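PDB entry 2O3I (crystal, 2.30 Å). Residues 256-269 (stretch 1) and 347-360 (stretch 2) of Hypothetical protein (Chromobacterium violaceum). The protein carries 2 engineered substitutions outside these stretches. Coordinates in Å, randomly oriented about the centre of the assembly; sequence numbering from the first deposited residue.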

# COMPACT_ATOMS: atom_id res chain seq x y z
N ASP A 256 -5.41 -2.94 -42.46
CA ASP A 256 -4.08 -3.41 -42.82
C ASP A 256 -3.46 -4.25 -41.71
O ASP A 256 -2.31 -4.04 -41.30
CB ASP A 256 -3.20 -2.19 -43.15
CG ASP A 256 -1.86 -2.58 -43.75
OD1 ASP A 256 -1.84 -3.42 -44.68
OD2 ASP A 256 -0.83 -2.04 -43.30
N ILE A 257 -4.24 -5.20 -41.20
CA ILE A 257 -3.79 -6.11 -40.14
C ILE A 257 -3.96 -7.54 -40.63
O ILE A 257 -5.06 -7.96 -40.99
CB ILE A 257 -4.62 -5.91 -38.84
CG1 ILE A 257 -4.30 -4.55 -38.22
CG2 ILE A 257 -4.31 -7.03 -37.85
CD1 ILE A 257 -5.15 -4.21 -37.00
N LYS A 258 -2.87 -8.28 -40.64
CA LYS A 258 -2.91 -9.67 -41.10
C LYS A 258 -3.06 -10.63 -39.92
O LYS A 258 -2.08 -11.14 -39.39
CB LYS A 258 -1.65 -10.00 -41.89
CG LYS A 258 -1.49 -9.18 -43.16
CD LYS A 258 -0.36 -9.72 -44.02
CE LYS A 258 -0.22 -8.94 -45.32
NZ LYS A 258 0.82 -9.55 -46.22
N GLY A 259 -4.31 -10.86 -39.52
CA GLY A 259 -4.56 -11.76 -38.42
C GLY A 259 -4.50 -13.20 -38.88
O GLY A 259 -4.60 -13.48 -40.07
N LYS A 260 -4.33 -14.12 -37.93
CA LYS A 260 -4.27 -15.53 -38.28
C LYS A 260 -5.36 -16.33 -37.58
O LYS A 260 -5.62 -16.13 -36.39
CB LYS A 260 -2.90 -16.10 -37.92
CG LYS A 260 -2.72 -17.55 -38.34
CD LYS A 260 -1.37 -18.12 -37.93
CE LYS A 260 -1.27 -19.60 -38.30
NZ LYS A 260 -0.01 -20.22 -37.81
N LEU A 261 -6.01 -17.22 -38.33
CA LEU A 261 -7.06 -18.06 -37.76
C LEU A 261 -6.34 -19.18 -37.02
O LEU A 261 -5.74 -20.06 -37.64
CB LEU A 261 -7.94 -18.66 -38.86
CG LEU A 261 -9.41 -18.99 -38.59
CD1 LEU A 261 -9.92 -19.85 -39.73
CD2 LEU A 261 -9.58 -19.73 -37.28
N LEU A 262 -6.39 -19.16 -35.70
CA LEU A 262 -5.72 -20.18 -34.91
C LEU A 262 -6.56 -21.44 -34.75
O LEU A 262 -6.03 -22.55 -34.76
CB LEU A 262 -5.40 -19.66 -33.51
CG LEU A 262 -4.50 -18.45 -33.37
CD1 LEU A 262 -4.32 -18.17 -31.88
CD2 LEU A 262 -3.15 -18.70 -34.03
N PHE A 263 -7.87 -21.28 -34.61
CA PHE A 263 -8.72 -22.44 -34.40
C PHE A 263 -10.20 -22.17 -34.66
O PHE A 263 -10.68 -21.05 -34.49
CB PHE A 263 -8.51 -22.92 -32.95
CG PHE A 263 -9.20 -24.20 -32.60
CD1 PHE A 263 -10.50 -24.19 -32.08
CD2 PHE A 263 -8.54 -25.42 -32.73
CE1 PHE A 263 -11.12 -25.37 -31.69
CE2 PHE A 263 -9.15 -26.61 -32.34
CZ PHE A 263 -10.44 -26.59 -31.82
N GLY A 264 -10.92 -23.21 -35.08
CA GLY A 264 -12.34 -23.10 -35.34
C GLY A 264 -12.75 -22.54 -36.69
O GLY A 264 -11.97 -22.59 -37.65
N PRO A 265 -13.97 -21.99 -36.81
CA PRO A 265 -14.99 -21.86 -35.76
C PRO A 265 -15.44 -23.19 -35.15
O PRO A 265 -15.74 -24.14 -35.87
CB PRO A 265 -16.13 -21.11 -36.46
CG PRO A 265 -15.95 -21.50 -37.90
CD PRO A 265 -14.46 -21.43 -38.08
N ALA A 266 -15.48 -23.24 -33.83
CA ALA A 266 -15.88 -24.43 -33.09
C ALA A 266 -16.87 -24.05 -32.00
O ALA A 266 -17.35 -22.92 -31.95
CB ALA A 266 -14.65 -25.09 -32.48
N THR A 267 -17.17 -24.99 -31.11
CA THR A 267 -18.12 -24.71 -30.04
C THR A 267 -17.41 -24.51 -28.70
O THR A 267 -16.57 -25.32 -28.30
CB THR A 267 -19.16 -25.85 -29.90
OG1 THR A 267 -18.56 -26.98 -29.26
CG2 THR A 267 -19.65 -26.28 -31.28
N LEU A 268 -17.76 -23.42 -28.02
CA LEU A 268 -17.18 -23.11 -26.73
C LEU A 268 -17.72 -24.07 -25.69
O LEU A 268 -18.93 -24.16 -25.48
CB LEU A 268 -17.54 -21.68 -26.30
CG LEU A 268 -16.91 -20.49 -27.01
CD1 LEU A 268 -17.66 -19.22 -26.62
CD2 LEU A 268 -15.44 -20.38 -26.65
N ALA A 269 -16.83 -24.80 -25.04
CA ALA A 269 -17.23 -25.74 -24.01
C ALA A 269 -17.49 -24.96 -22.73
O ALA A 269 -17.12 -23.79 -22.62
CB ALA A 269 -16.15 -26.79 -23.79
N SER A 347 -25.96 -15.91 -25.00
CA SER A 347 -25.85 -15.63 -26.44
C SER A 347 -24.83 -16.52 -27.13
O SER A 347 -25.09 -17.07 -28.20
CB SER A 347 -25.50 -14.16 -26.66
N VAL A 348 -23.66 -16.67 -26.51
CA VAL A 348 -22.59 -17.48 -27.07
C VAL A 348 -22.97 -18.95 -27.12
O VAL A 348 -22.52 -19.69 -28.01
CB VAL A 348 -21.32 -17.29 -26.25
N ARG A 349 -23.79 -19.38 -26.17
CA ARG A 349 -24.23 -20.76 -26.10
C ARG A 349 -25.06 -21.15 -27.32
O ARG A 349 -26.24 -20.80 -27.42
CB ARG A 349 -25.02 -20.99 -24.81
N GLY A 350 -24.45 -21.88 -28.25
CA GLY A 350 -25.16 -22.30 -29.44
C GLY A 350 -24.54 -21.82 -30.74
O GLY A 350 -24.89 -22.31 -31.81
N ARG A 351 -23.63 -20.85 -30.65
CA ARG A 351 -22.97 -20.30 -31.84
C ARG A 351 -21.52 -20.74 -31.95
O ARG A 351 -20.85 -20.98 -30.95
CB ARG A 351 -23.04 -18.77 -31.82
CG ARG A 351 -24.44 -18.21 -31.94
CD ARG A 351 -24.40 -16.72 -32.18
NE ARG A 351 -23.92 -15.99 -31.01
CZ ARG A 351 -23.43 -14.75 -31.05
NH1 ARG A 351 -23.34 -14.10 -32.20
NH2 ARG A 351 -23.04 -14.17 -29.93
N LYS A 352 -21.03 -20.84 -33.19
CA LYS A 352 -19.66 -21.26 -33.43
C LYS A 352 -18.68 -20.12 -33.19
O LYS A 352 -18.83 -19.03 -33.76
CB LYS A 352 -19.52 -21.79 -34.86
N ALA A 353 -17.69 -20.38 -32.35
CA ALA A 353 -16.68 -19.38 -32.01
C ALA A 353 -15.31 -19.74 -32.56
O ALA A 353 -14.93 -20.91 -32.64
CB ALA A 353 -16.61 -19.23 -30.49
N ALA A 354 -14.55 -18.71 -32.94
CA ALA A 354 -13.22 -18.89 -33.48
C ALA A 354 -12.21 -18.15 -32.61
O ALA A 354 -12.57 -17.28 -31.82
CB ALA A 354 -13.15 -18.38 -34.90
N VAL A 355 -10.94 -18.51 -32.78
CA VAL A 355 -9.86 -17.87 -32.04
C VAL A 355 -8.94 -17.25 -33.09
O VAL A 355 -8.42 -17.95 -33.97
CB VAL A 355 -9.07 -18.89 -31.20
CG1 VAL A 355 -7.97 -18.18 -30.43
CG2 VAL A 355 -10.02 -19.63 -30.25
N ILE A 356 -8.76 -15.94 -32.99
CA ILE A 356 -7.92 -15.21 -33.92
C ILE A 356 -6.72 -14.60 -33.23
O ILE A 356 -6.82 -14.07 -32.12
CB ILE A 356 -8.72 -14.08 -34.62
CG1 ILE A 356 -9.80 -14.70 -35.52
CG2 ILE A 356 -7.79 -13.20 -35.46
CD1 ILE A 356 -10.73 -13.70 -36.17
N ALA A 357 -5.56 -14.70 -33.88
CA ALA A 357 -4.34 -14.13 -33.33
C ALA A 357 -4.01 -12.89 -34.15
O ALA A 357 -4.16 -12.88 -35.37
CB ALA A 357 -3.20 -15.14 -33.41
N LEU A 358 -3.59 -11.84 -33.48
CA LEU A 358 -3.22 -10.61 -34.15
C LEU A 358 -1.74 -10.38 -33.87
O LEU A 358 -1.29 -10.45 -32.72
CB LEU A 358 -4.04 -9.43 -33.64
CG LEU A 358 -5.57 -9.52 -33.73
CD1 LEU A 358 -6.20 -8.29 -33.06
CD2 LEU A 358 -6.00 -9.63 -35.19
N PRO A 359 -0.95 -10.13 -34.92
CA PRO A 359 0.47 -9.90 -34.67
C PRO A 359 0.68 -8.68 -33.78
O PRO A 359 0.06 -7.63 -33.98
CB PRO A 359 1.05 -9.73 -36.08
CG PRO A 359 -0.15 -9.30 -36.90
CD PRO A 359 -1.25 -10.16 -36.36
N ALA A 360 1.54 -8.83 -32.77
CA ALA A 360 1.80 -7.73 -31.86
C ALA A 360 2.37 -6.54 -32.63
O ALA A 360 3.03 -6.71 -33.65
CB ALA A 360 2.78 -8.16 -30.79

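The strand of stretch 2, which runs through to Leu358, pairs antiparallel with a partner that bends along its length. At one end Lys260 and Ala357 form a closed pair, Lys260 N to Ala357 O at 2.8 Å and Ala357 N to Lys260 O at 2.9 Å. A beta bulge then shifts the register: Leu262 N (2.9 Å) and, weakly, Phe263 N (3.4 Å) both donate to Val355 O, while Val355 N returns a bond to Phe263 O at 3.1 Å. A second bulge follows where the chain turns a corner through Gly264 and the cis peptide preceding Pro265. At its backbone angles (phi 82°, psi -157°) a CB on Gly264 would be jammed against Phe263 O, which calls for glycine, and it would also clash with Ala353 O. Pairing resumes at Ala266, whose N lies 2.7 Å from Ala353 O and whose O lies 2.6 Å from Ala353 N.

The side chains that meet are mainly apolar, and they pack by van der Waals contact. Leu262 points toward stretch 2, its CG 3.6 Å from Ala357 CB and its CD1 3.9 Å from Val355 CG1; the small alanine leaves room for this branched side chain. Leu268 repeats the pattern, with CG 3.7 Å from Ala353 CB. Lys260, by contrast, leads its extended chain away, keeping its amine exposed.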